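Local atomic coordinates of mutual gliding-motility protein MglA (Myxococcus xanthus DK 1622, PDB entry 6H17), a protein that binds and hydrolyses GTP as a small GTPase switch that coordinates the two gliding motilities of Myxococcus xanthus and controls the direction and speed of gliding. Residues Q167-P171 with T172-V176. Residues are numbered along the deposited sequence; the frame is centred on the assembly and turned at random.
Sequences QAVAP and TGVGV. With GSP (5'-guanosine-diphosphate-monothiophosphate), chain C.
V169 and V174 meet as an antiparallel hydrogen-bonded pair at the base of a tight turn, V169 N donating to V174 O at 3.0 Å. Alongside this bond their side chains touch, CB of V169 to CB of V174 at 3.8 Å. At the turn, V169 O accepts from T172 N and, at 3.2 Å, from T172 OG1; both donors come from the same face of its carbonyl plane. T172 turns its hydroxyl back to this oxygen by lodging OG1 between its own N and carbonyl carbon (chi1 64°), which also places OG1 3.4 Å from V169 CG1. An alanine in place of V169 would probably open a gap beside T172 OG1 and V174 CG2, where its CG1 and CG2 now lie. G173 N closes the turn on A170 O. This is the fifth G-box loop of the small GTPase fold, between strand 165-167 and helix 176-193, and it reads guanine: A170 N makes a weak hydrogen bond to GSP O6 at 3.2 Å, while the ring of P171 lies against one face of the base near its C5-C6 edge, with P171 CG over GSP C5 at 3.5 Å. N141 OD1 also bonds A170 N. Further back, G175 occupies the N-cap position of helix 176-193; its CA contacts Q167 O at 3.4 Å, where a side chain would clash. V176 CG2 packs against A170 CA at 3.8 Å, and both residues also touch helix 25-35 through N28.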
loop_
_atom_site.group_PDB
_atom_site.type_symbol
_atom_site.label_atom_id
_atom_site.label_comp_id
_atom_site.label_asym_id
_atom_site.label_seq_id
_atom_site.Cartn_x
_atom_site.Cartn_y
_atom_site.Cartn_z
ATOM N N GLN A 167 -6.277 11.670 -4.367
ATOM C CA GLN A 167 -5.507 12.739 -3.747
ATOM C C GLN A 167 -5.446 12.516 -2.245
ATOM O O GLN A 167 -6.447 12.134 -1.634
ATOM C CB GLN A 167 -6.202 14.079 -3.971
ATOM C CG GLN A 167 -6.114 14.613 -5.354
ATOM C CD GLN A 167 -6.490 16.081 -5.380
ATOM O OE1 GLN A 167 -5.826 16.925 -4.768
ATOM N NE2 GLN A 167 -7.572 16.389 -6.057
ATOM N N ALA A 168 -4.291 12.795 -1.642
ATOM C CA ALA A 168 -4.153 12.613 -0.207
ATOM C C ALA A 168 -3.289 13.670 0.458
ATOM O O ALA A 168 -2.405 14.282 -0.163
ATOM C CB ALA A 168 -3.582 11.243 0.130
ATOM N N VAL A 169 -3.575 13.861 1.750
ATOM C CA VAL A 169 -2.706 14.576 2.687
ATOM C C VAL A 169 -2.639 13.645 3.900
ATOM O O VAL A 169 -3.474 13.721 4.808
ATOM C CB VAL A 169 -3.231 15.961 3.070
ATOM C CG1 VAL A 169 -2.242 16.664 3.979
ATOM C CG2 VAL A 169 -3.495 16.793 1.845
ATOM N N ALA A 170 -1.693 12.716 3.885
ATOM C CA ALA A 170 -1.784 11.608 4.832
ATOM C C ALA A 170 -1.814 12.050 6.292
ATOM O O ALA A 170 -2.573 11.440 7.073
ATOM C CB ALA A 170 -0.683 10.579 4.559
ATOM N N PRO A 171 -1.046 13.046 6.744
ATOM C CA PRO A 171 -1.057 13.380 8.177
ATOM C C PRO A 171 -2.407 13.844 8.676
ATOM O O PRO A 171 -2.710 13.666 9.864
ATOM C CB PRO A 171 0.006 14.481 8.302
ATOM C CG PRO A 171 0.923 14.222 7.136
ATOM C CD PRO A 171 0.013 13.770 6.021
ATOM N N THR A 172 -3.215 14.472 7.823
ATOM C CA THR A 172 -4.530 14.959 8.221
ATOM C C THR A 172 -5.651 14.023 7.795
ATOM O O THR A 172 -6.819 14.279 8.121
ATOM C CB THR A 172 -4.789 16.348 7.653
ATOM O OG1 THR A 172 -4.803 16.237 6.223
ATOM C CG2 THR A 172 -3.721 17.357 8.106
ATOM N N GLY A 173 -5.329 12.951 7.096
ATOM C CA GLY A 173 -6.290 11.960 6.690
ATOM C C GLY A 173 -6.930 12.158 5.335
ATOM O O GLY A 173 -7.696 11.279 4.905
ATOM N N VAL A 174 -6.657 13.259 4.634
ATOM C CA VAL A 174 -7.300 13.464 3.333
ATOM C C VAL A 174 -6.973 12.272 2.446
ATOM O O VAL A 174 -5.796 11.937 2.250
ATOM C CB VAL A 174 -6.838 14.769 2.696
ATOM C CG1 VAL A 174 -7.470 14.903 1.305
ATOM C CG2 VAL A 174 -7.150 15.985 3.556
ATOM N N GLY A 175 -8.007 11.602 1.923
ATOM C CA GLY A 175 -7.841 10.507 0.979
ATOM C C GLY A 175 -7.407 9.174 1.561
ATOM O O GLY A 175 -7.330 8.192 0.819
ATOM N N VAL A 176 -7.091 9.100 2.848
ATOM C CA VAL A 176 -6.457 7.897 3.378
ATOM C C VAL A 176 -7.423 6.714 3.422
ATOM O O VAL A 176 -7.106 5.613 2.940
ATOM C CB VAL A 176 -5.827 8.191 4.750
ATOM C CG1 VAL A 176 -5.344 6.912 5.442
ATOM C CG2 VAL A 176 -4.692 9.185 4.618
HETATM P PG GSP C . 10.262 5.438 4.272
HETATM O O3B GSP C . 9.178 6.688 4.244
HETATM S S1G GSP C . 11.959 6.237 4.300
HETATM O O2G GSP C . 9.891 4.600 5.513
HETATM O O3G GSP C . 9.978 4.631 3.001
HETATM P PB GSP C . 7.600 6.729 4.379
HETATM O O1B GSP C . 6.966 6.640 3.041
HETATM O O2B GSP C . 7.132 5.754 5.391
HETATM P PA GSP C . 6.666 8.765 6.213
HETATM O O1A GSP C . 5.272 8.348 6.221
HETATM O O2A GSP C . 7.487 8.458 7.389
HETATM O O3A GSP C . 7.396 8.240 4.901
HETATM O "O5'" GSP C . 6.654 10.332 5.907
HETATM C "C5'" GSP C . 7.873 11.044 5.766
HETATM C "C4'" GSP C . 7.675 12.509 6.136
HETATM O "O4'" GSP C . 6.721 13.108 5.238
HETATM C "C3'" GSP C . 7.119 12.674 7.526
HETATM O "O3'" GSP C . 7.714 13.804 8.144
HETATM C "C2'" GSP C . 5.625 12.927 7.338
HETATM O "O2'" GSP C . 5.005 13.672 8.346
HETATM C "C1'" GSP C . 5.660 13.668 5.994
HETATM N N9 GSP C . 4.423 13.582 5.229
HETATM C C8 GSP C . 3.764 12.436 4.909
HETATM N N7 GSP C . 2.657 12.733 4.197
HETATM C C5 GSP C . 2.622 14.097 4.066
HETATM C C6 GSP C . 1.720 14.966 3.455
HETATM O O6 GSP C . 0.685 14.619 2.838
HETATM N N1 GSP C . 2.010 16.291 3.550
HETATM C C2 GSP C . 3.128 16.767 4.186
HETATM N N2 GSP C . 3.341 18.071 4.215
HETATM N N3 GSP C . 4.014 15.944 4.792
HETATM C C4 GSP C . 3.725 14.632 4.716
#